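Local coordinates for protein VESB protease (Vibrio cholerae, PDB 4LK4) that probably cleaves peptide bonds as a secreted trypsin-like serine endopeptidase, its protease domain being followed by an immunoglobulin-like domain, at residues R126-A131 with L162-S166; S267-T271 with A342-I346; T279-F285 with F329-S334. The protein carries 1 engineered substitution. All coordinates share one frame; numbering follows the deposited sequence.

Contact 1. Residues R126-A131 with L162-S166; sequences RTSLPA and LVSQS
R126 reaches past L162 to Q165. The guanidinium lends one face to CD1 of L162, while its edge is left to the amide of Q165. There NH2 of R126 donates to OE1 of Q165 at 2.8 Å, a short but bent bond with an N-H...O angle of 142°. The two flat groups do not share a plane: guanidinium and amide are 46° apart, and the donor is tilted from the carbonyl plane. Q165 offers its oxygen this way because its chain bends at chi2, and NE2 of Q165 donates to the backbone oxygens of S177 and N184, which fixes the flip of the amide. Both segments belong to the trypsin-like domain: 126-131 leaves the short helix 125-128, and 162-166 runs from the end of strand 156-162 into helix 165-172. L162 is the apolar centre between them. With CG anti to the backbone N (chi1 -170°), it sends CD2 to CB of L129 at 3.7 Å and equally near to O of P130, also 3.7 Å. F185 of strand 184-189 touches L162, R126 and Q165 alike. Farther out, CB of A131 lies 4.0 Å from OG of S164, a loose contact at the exposed margin, where S164 takes the N-cap position of helix 165-172 without a side-chain capping bond.

Contact 2. Residues S267-T271 with A342-I346; sequences SFTYT and ATSRI
OG of S344 is held from two directions: OH of Y270 donates to it across the contact at 2.6 Å, and it is also hydrogen-bonded to the backbone O of D251, satisfying a buried hydroxyl. The tyrosine arrives edge-on. Its ring has both OG of S344 and CB of A342 near its plane, CE2 lying 3.7 Å from that methyl group. Having CG beside the backbone N (chi1 -58°) sends the Y270 ring across the gap. F268 points the same way and makes van der Waals contacts: CD2 lies 3.8 Å from CB of S344, and CZ meets the backbone O of R345 at 3.5 Å, near the ring plane. CZ also lies 4.3 Å from CB of I346, and F329 packs edge-to-face with F268. R345 turns its CB away from this interior, and its guanidinium forms a salt bridge with D328. The axes of segments 267-271 and 342-346 approach to 9.4 Å at 165°, nearly antiparallel, yet no backbone hydrogen bond joins them; the interval is filled mainly by side chains. Such facing of strands 262-272 and 338-349 is characteristic of the core of an immunoglobulin-like beta sandwich.

Contact 3. Residues T279-F285 with F329-S334; sequences TYTGNTF and FELIFS
Backbone hydrogen bonds pair T279-N283 with L331-S334 as antiparallel strands. T279 and S334 exchange both bonds, N of S334 reaching O of T279 at 2.9 Å. The register then slips by one: the N atoms of T281 and G282 both donate to O of I332, while I332 N returns a bond to G282 O. Among the hydroxyls, OG of S334 donates to OG1 of T281 at 2.6 Å, and that OG1 donates in turn to T279 O from above its carbonyl plane. Past the strand end, OG1 of T284 takes the N-H of E330 at 2.8 Å; chi1 of 48° sets this oxygen between its backbone N and carbonyl carbon. OD1 of N283 accepts from N of F285, an Asx turn. The carboxylate of E330 forms a salt bridge with R341 and a hydrogen bond with T343. Aromatic and apolar contacts gather on the face of Y280, L331 and F333. The Y280 and F333 rings meet obliquely, planes 41° apart, with CE1 of Y280 3.9 Å from CG of L331. CE1 of F285 lies 3.5 Å from CD2 of F329. Two successive residues facing I332 define a classic beta bulge, here in a sheet of the immunoglobulin-like domain.

Overall arrangement
The chain builds its two domains in series, and the contacts follow that order. Contact 1 closes within the trypsin-like domain before contacts 2 and 3 begin in the immunoglobulin-like domain; its centre is about 37 Å from that of contact 2 and about 38 Å from that of contact 3, with no touch. Contacts 2 and 3 have centres about 11 Å apart and do touch, because strands 338-349 and 324-335 are neighbours in one sheet. Along the chain, 279-285 and 329-334 both fall between the two segments of contact 2. Pairing within a sheet and packing between facing strands thus belong to one domain, separate from the protease fold.

Contact 1. Residues R126-A131 with L162-S166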
loop_
_atom_site.group_PDB
_atom_site.type_symbol
_atom_site.label_atom_id
_atom_site.label_comp_id
_atom_site.label_asym_id
_atom_site.label_seq_id
_atom_site.Cartn_x
_atom_site.Cartn_y
_atom_site.Cartn_z
ATOM N N ARG A 126 -3.783 -14.405 11.313
ATOM C CA ARG A 126 -3.575 -13.468 12.420
ATOM C C ARG A 126 -4.409 -13.795 13.636
ATOM O O ARG A 126 -3.915 -13.777 14.763
ATOM C CB ARG A 126 -3.889 -12.048 11.989
ATOM C CG ARG A 126 -4.592 -11.207 13.043
ATOM C CD ARG A 126 -3.596 -10.380 13.761
ATOM N NE ARG A 126 -4.077 -9.752 14.993
ATOM C CZ ARG A 126 -3.902 -10.261 16.203
ATOM N NH1 ARG A 126 -3.379 -11.464 16.355
ATOM N NH2 ARG A 126 -4.275 -9.578 17.260
ATOM N N THR A 127 -5.685 -14.059 13.434
ATOM C CA THR A 127 -6.525 -14.372 14.588
ATOM C C THR A 127 -6.223 -15.760 15.160
ATOM O O THR A 127 -6.682 -16.033 16.254
ATOM C CB THR A 127 -8.035 -14.199 14.335
ATOM O OG1 THR A 127 -8.487 -15.147 13.373
ATOM C CG2 THR A 127 -8.341 -12.800 13.840
ATOM N N SER A 128 -5.419 -16.580 14.466
ATOM C CA SER A 128 -4.983 -17.919 14.971
ATOM C C SER A 128 -3.808 -17.911 15.927
ATOM O O SER A 128 -3.507 -18.917 16.557
ATOM C CB SER A 128 -4.557 -18.821 13.816
ATOM O OG SER A 128 -5.552 -18.843 12.809
ATOM N N LEU A 129 -3.122 -16.779 15.989
ATOM C CA LEU A 129 -1.849 -16.674 16.661
ATOM C C LEU A 129 -2.046 -16.289 18.114
ATOM O O LEU A 129 -2.695 -15.292 18.396
ATOM C CB LEU A 129 -0.998 -15.610 15.961
ATOM C CG LEU A 129 -0.554 -15.922 14.530
ATOM C CD1 LEU A 129 0.405 -14.839 14.050
ATOM C CD2 LEU A 129 0.090 -17.288 14.400
ATOM N N PRO A 130 -1.476 -17.067 19.040
ATOM C CA PRO A 130 -1.542 -16.620 20.427
ATOM C C PRO A 130 -0.573 -15.471 20.668
ATOM O O PRO A 130 0.385 -15.294 19.912
ATOM C CB PRO A 130 -1.083 -17.843 21.203
ATOM C CG PRO A 130 -0.123 -18.499 20.277
ATOM C CD PRO A 130 -0.762 -18.354 18.927
ATOM N N ALA A 131 -0.841 -14.713 21.726
ATOM C CA ALA A 131 0.048 -13.664 22.188
ATOM C C ALA A 131 1.396 -14.308 22.461
ATOM O O ALA A 131 1.470 -15.457 22.848
ATOM C CB ALA A 131 -0.503 -13.005 23.458
ATOM N N LEU A 162 4.214 -10.881 19.629
ATOM C CA LEU A 162 2.813 -10.465 19.467
ATOM C C LEU A 162 2.209 -10.129 20.830
ATOM O O LEU A 162 2.422 -10.851 21.769
ATOM C CB LEU A 162 2.006 -11.560 18.780
ATOM C CG LEU A 162 0.581 -11.248 18.299
ATOM C CD1 LEU A 162 0.476 -10.014 17.402
ATOM C CD2 LEU A 162 0.026 -12.480 17.589
ATOM N N VAL A 163 1.497 -9.008 20.907
ATOM C CA VAL A 163 0.811 -8.510 22.098
ATOM C C VAL A 163 -0.703 -8.807 22.029
ATOM O O VAL A 163 -1.256 -8.887 20.940
ATOM C CB VAL A 163 0.996 -6.975 22.165
ATOM C CG1 VAL A 163 0.247 -6.340 23.337
ATOM C CG2 VAL A 163 2.474 -6.616 22.221
ATOM N N SER A 164 -1.359 -8.973 23.188
ATOM C CA SER A 164 -2.837 -9.160 23.256
ATOM C C SER A 164 -3.533 -7.998 22.598
ATOM O O SER A 164 -3.235 -6.858 22.908
ATOM C CB SER A 164 -3.367 -9.243 24.708
ATOM O OG SER A 164 -2.730 -10.298 25.467
ATOM N N GLN A 165 -4.474 -8.267 21.706
ATOM C CA GLN A 165 -5.169 -7.187 21.091
ATOM C C GLN A 165 -5.876 -6.286 22.118
ATOM O O GLN A 165 -5.814 -5.073 22.003
ATOM C CB GLN A 165 -6.129 -7.663 20.001
ATOM C CG GLN A 165 -6.566 -6.529 19.056
ATOM C CD GLN A 165 -5.508 -6.106 18.058
ATOM O OE1 GLN A 165 -4.577 -6.829 17.782
ATOM N NE2 GLN A 165 -5.678 -4.929 17.483
ATOM N N SER A 166 -6.494 -6.830 23.156
ATOM C CA SER A 166 -7.187 -5.914 24.099
ATOM C C SER A 166 -6.157 -4.959 24.745
ATOM O O SER A 166 -6.457 -3.792 25.026
ATOM C CB SER A 166 -7.996 -6.672 25.161
ATOM O OG SER A 166 -7.134 -7.433 25.981
#

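Contact 2. Residues S267-T271 with A342-I346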
loop_
_atom_site.group_PDB
_atom_site.type_symbol
_atom_site.label_atom_id
_atom_site.label_comp_id
_atom_site.label_asym_id
_atom_site.label_seq_id
_atom_site.Cartn_x
_atom_site.Cartn_y
_atom_site.Cartn_z
ATOM N N SER A 267 -9.562 14.054 -15.737
ATOM C CA SER A 267 -9.526 12.770 -16.412
ATOM C C SER A 267 -8.894 11.633 -15.540
ATOM O O SER A 267 -8.018 11.886 -14.709
ATOM C CB SER A 267 -8.745 12.947 -17.715
ATOM O OG SER A 267 -8.728 11.745 -18.459
ATOM N N PHE A 268 -9.363 10.400 -15.738
ATOM C CA PHE A 268 -8.838 9.209 -15.053
ATOM C C PHE A 268 -8.604 8.105 -16.079
ATOM O O PHE A 268 -9.484 7.827 -16.880
ATOM C CB PHE A 268 -9.837 8.680 -14.035
ATOM C CG PHE A 268 -9.976 9.521 -12.819
ATOM C CD1 PHE A 268 -10.742 10.638 -12.835
ATOM C CD2 PHE A 268 -9.350 9.169 -11.647
ATOM C CE1 PHE A 268 -10.897 11.411 -11.705
ATOM C CE2 PHE A 268 -9.495 9.939 -10.511
ATOM C CZ PHE A 268 -10.291 11.055 -10.542
ATOM N N THR A 269 -7.444 7.455 -16.047
ATOM C CA THR A 269 -7.146 6.432 -17.045
ATOM C C THR A 269 -7.040 5.042 -16.444
ATOM O O THR A 269 -6.479 4.854 -15.358
ATOM C CB THR A 269 -5.892 6.786 -17.839
ATOM O OG1 THR A 269 -6.113 8.049 -18.473
ATOM C CG2 THR A 269 -5.594 5.745 -18.907
ATOM N N TYR A 270 -7.612 4.088 -17.179
ATOM C CA TYR A 270 -7.771 2.680 -16.797
ATOM C C TYR A 270 -7.125 1.844 -17.898
ATOM O O TYR A 270 -7.440 2.019 -19.080
ATOM C CB TYR A 270 -9.267 2.348 -16.635
ATOM C CG TYR A 270 -9.895 3.243 -15.594
ATOM C CD1 TYR A 270 -10.411 4.493 -15.942
ATOM C CD2 TYR A 270 -9.893 2.883 -14.254
ATOM C CE1 TYR A 270 -10.927 5.350 -14.981
ATOM C CE2 TYR A 270 -10.416 3.727 -13.291
ATOM C CZ TYR A 270 -10.920 4.966 -13.657
ATOM O OH TYR A 270 -11.411 5.821 -12.694
ATOM N N THR A 271 -6.211 0.959 -17.514
ATOM C CA THR A 271 -5.404 0.200 -18.460
ATOM C C THR A 271 -5.341 -1.280 -18.082
ATOM O O THR A 271 -5.038 -1.624 -16.931
ATOM C CB THR A 271 -3.976 0.740 -18.461
ATOM O OG1 THR A 271 -4.016 2.162 -18.582
ATOM C CG2 THR A 271 -3.180 0.150 -19.603
ATOM N N ALA A 342 -12.123 -1.132 -10.426
ATOM C CA ALA A 342 -11.265 -0.039 -10.089
ATOM C C ALA A 342 -12.128 0.999 -9.402
ATOM O O ALA A 342 -13.171 1.420 -9.937
ATOM C CB ALA A 342 -10.650 0.553 -11.335
ATOM N N THR A 343 -11.669 1.429 -8.227
ATOM C CA THR A 343 -12.338 2.462 -7.444
ATOM C C THR A 343 -11.437 3.695 -7.408
ATOM O O THR A 343 -10.330 3.646 -6.895
ATOM C CB THR A 343 -12.635 1.932 -6.031
ATOM O OG1 THR A 343 -13.340 0.705 -6.145
ATOM C CG2 THR A 343 -13.476 2.856 -5.240
ATOM N N SER A 344 -11.922 4.791 -7.989
ATOM C CA SER A 344 -11.195 6.062 -8.028
ATOM C C SER A 344 -11.882 7.109 -7.176
ATOM O O SER A 344 -12.991 6.893 -6.718
ATOM C CB SER A 344 -11.116 6.570 -9.449
ATOM O OG SER A 344 -10.418 5.655 -10.267
ATOM N N ARG A 345 -11.210 8.238 -6.970
ATOM C CA ARG A 345 -11.678 9.277 -6.068
ATOM C C ARG A 345 -11.292 10.636 -6.603
ATOM O O ARG A 345 -10.193 10.836 -7.062
ATOM C CB ARG A 345 -11.062 9.121 -4.696
ATOM C CG ARG A 345 -11.196 10.358 -3.811
ATOM C CD ARG A 345 -10.716 10.115 -2.387
ATOM N NE ARG A 345 -11.619 9.194 -1.716
ATOM C CZ ARG A 345 -11.355 8.554 -0.579
ATOM N NH1 ARG A 345 -10.186 8.731 0.065
ATOM N NH2 ARG A 345 -12.260 7.706 -0.081
ATOM N N ILE A 346 -12.233 11.558 -6.568
ATOM C CA ILE A 346 -11.968 12.937 -6.856
ATOM C C ILE A 346 -12.275 13.702 -5.588
ATOM O O ILE A 346 -13.285 13.486 -4.933
ATOM C CB ILE A 346 -12.800 13.449 -8.038
ATOM C CG1 ILE A 346 -12.382 14.851 -8.406
ATOM C CG2 ILE A 346 -14.298 13.430 -7.744
ATOM C CD1 ILE A 346 -12.848 15.235 -9.779
#

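Contact 3. Residues T279-F285 with F329-S334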
loop_
_atom_site.group_PDB
_atom_site.type_symbol
_atom_site.label_atom_id
_atom_site.label_comp_id
_atom_site.label_asym_id
_atom_site.label_seq_id
_atom_site.Cartn_x
_atom_site.Cartn_y
_atom_site.Cartn_z
ATOM N N THR A 279 -13.810 -6.344 -20.339
ATOM C CA THR A 279 -15.015 -5.719 -20.925
ATOM C C THR A 279 -15.702 -4.841 -19.894
ATOM O O THR A 279 -16.105 -5.313 -18.838
ATOM C CB THR A 279 -16.032 -6.754 -21.444
ATOM O OG1 THR A 279 -15.408 -7.620 -22.395
ATOM C CG2 THR A 279 -17.226 -6.063 -22.108
ATOM N N TYR A 280 -15.827 -3.561 -20.214
ATOM C CA TYR A 280 -16.501 -2.600 -19.350
ATOM C C TYR A 280 -17.972 -2.965 -19.265
ATOM O O TYR A 280 -18.656 -2.987 -20.266
ATOM C CB TYR A 280 -16.330 -1.203 -19.939
ATOM C CG TYR A 280 -16.891 -0.042 -19.152
ATOM C CD1 TYR A 280 -16.856 0.002 -17.767
ATOM C CD2 TYR A 280 -17.380 1.053 -19.817
ATOM C CE1 TYR A 280 -17.351 1.100 -17.078
ATOM C CE2 TYR A 280 -17.859 2.157 -19.148
ATOM C CZ TYR A 280 -17.848 2.185 -17.779
ATOM O OH TYR A 280 -18.354 3.322 -17.164
ATOM N N THR A 281 -18.434 -3.244 -18.053
ATOM C CA THR A 281 -19.756 -3.838 -17.814
ATOM C C THR A 281 -20.593 -3.078 -16.787
ATOM O O THR A 281 -21.796 -3.296 -16.689
ATOM C CB THR A 281 -19.596 -5.262 -17.257
ATOM O OG1 THR A 281 -18.519 -5.930 -17.918
ATOM C CG2 THR A 281 -20.834 -6.059 -17.442
ATOM N N GLY A 282 -19.960 -2.220 -15.991
ATOM C CA GLY A 282 -20.696 -1.417 -15.017
ATOM C C GLY A 282 -19.926 -0.263 -14.394
ATOM O O GLY A 282 -18.710 -0.141 -14.555
ATOM N N ASN A 283 -20.662 0.603 -13.708
ATOM C CA ASN A 283 -20.063 1.634 -12.895
ATOM C C ASN A 283 -21.032 2.060 -11.815
ATOM O O ASN A 283 -22.135 1.584 -11.790
ATOM C CB ASN A 283 -19.666 2.806 -13.746
ATOM C CG ASN A 283 -20.825 3.362 -14.501
ATOM O OD1 ASN A 283 -21.757 3.907 -13.915
ATOM N ND2 ASN A 283 -20.775 3.244 -15.813
ATOM N N THR A 284 -20.595 2.923 -10.905
ATOM C CA THR A 284 -21.421 3.371 -9.781
ATOM C C THR A 284 -21.759 4.851 -9.892
ATOM O O THR A 284 -22.123 5.485 -8.903
ATOM C CB THR A 284 -20.699 3.125 -8.446
ATOM O OG1 THR A 284 -19.347 3.601 -8.526
ATOM C CG2 THR A 284 -20.689 1.638 -8.133
ATOM N N PHE A 285 -21.643 5.400 -11.095
ATOM C CA PHE A 285 -21.905 6.822 -11.303
ATOM C C PHE A 285 -23.291 7.259 -10.840
ATOM O O PHE A 285 -23.412 8.338 -10.266
ATOM C CB PHE A 285 -21.734 7.199 -12.772
ATOM C CG PHE A 285 -20.322 7.108 -13.258
ATOM C CD1 PHE A 285 -19.266 7.567 -12.476
ATOM C CD2 PHE A 285 -20.045 6.589 -14.514
ATOM C CE1 PHE A 285 -17.961 7.506 -12.939
ATOM C CE2 PHE A 285 -18.740 6.526 -14.982
ATOM C CZ PHE A 285 -17.693 6.985 -14.187
ATOM N N PHE A 329 -15.935 6.652 -7.100
ATOM C CA PHE A 329 -16.670 5.936 -8.128
ATOM C C PHE A 329 -15.873 4.725 -8.602
ATOM O O PHE A 329 -14.646 4.684 -8.514
ATOM C CB PHE A 329 -16.994 6.857 -9.304
ATOM C CG PHE A 329 -15.786 7.498 -9.901
ATOM C CD1 PHE A 329 -15.277 8.664 -9.368
ATOM C CD2 PHE A 329 -15.140 6.914 -10.974
ATOM C CE1 PHE A 329 -14.147 9.246 -9.903
ATOM C CE2 PHE A 329 -14.022 7.491 -11.524
ATOM C CZ PHE A 329 -13.516 8.659 -10.982
ATOM N N GLU A 330 -16.600 3.769 -9.141
ATOM C CA GLU A 330 -16.124 2.446 -9.392
ATOM C C GLU A 330 -16.435 2.079 -10.837
ATOM O O GLU A 330 -17.582 2.238 -11.296
ATOM C CB GLU A 330 -16.879 1.516 -8.450
ATOM C CG GLU A 330 -16.305 0.131 -8.296
ATOM C CD GLU A 330 -16.573 -0.458 -6.902
ATOM O OE1 GLU A 330 -17.498 -1.293 -6.776
ATOM O OE2 GLU A 330 -15.863 -0.077 -5.931
ATOM N N LEU A 331 -15.433 1.608 -11.563
ATOM C CA LEU A 331 -15.679 1.015 -12.868
ATOM C C LEU A 331 -15.499 -0.485 -12.724
ATOM O O LEU A 331 -14.525 -0.930 -12.145
ATOM C CB LEU A 331 -14.728 1.555 -13.933
ATOM C CG LEU A 331 -15.013 2.907 -14.583
ATOM C CD1 LEU A 331 -14.817 4.060 -13.610
ATOM C CD2 LEU A 331 -14.078 3.071 -15.777
ATOM N N ILE A 332 -16.437 -1.246 -13.281
ATOM C CA ILE A 332 -16.460 -2.694 -13.177
ATOM C C ILE A 332 -16.256 -3.336 -14.547
ATOM O O ILE A 332 -16.891 -2.933 -15.537
ATOM C CB ILE A 332 -17.824 -3.159 -12.679
ATOM C CG1 ILE A 332 -18.290 -2.322 -11.492
ATOM C CG2 ILE A 332 -17.759 -4.620 -12.295
ATOM C CD1 ILE A 332 -19.757 -2.524 -11.171
ATOM N N PHE A 333 -15.410 -4.360 -14.583
ATOM C CA PHE A 333 -15.086 -5.063 -15.815
ATOM C C PHE A 333 -15.247 -6.534 -15.618
ATOM O O PHE A 333 -14.943 -7.038 -14.551
ATOM C CB PHE A 333 -13.657 -4.830 -16.237
ATOM C CG PHE A 333 -13.294 -3.390 -16.358
ATOM C CD1 PHE A 333 -12.878 -2.673 -15.245
ATOM C CD2 PHE A 333 -13.347 -2.754 -17.586
ATOM C CE1 PHE A 333 -12.525 -1.342 -15.355
ATOM C CE2 PHE A 333 -12.993 -1.419 -17.703
ATOM C CZ PHE A 333 -12.576 -0.715 -16.582
ATOM N N SER A 334 -15.746 -7.203 -16.652
ATOM C CA SER A 334 -15.859 -8.645 -16.686
ATOM C C SER A 334 -14.644 -9.159 -17.405
ATOM O O SER A 334 -14.148 -8.496 -18.317
ATOM C CB SER A 334 -17.084 -9.059 -17.491
ATOM O OG SER A 334 -18.210 -8.398 -17.012
#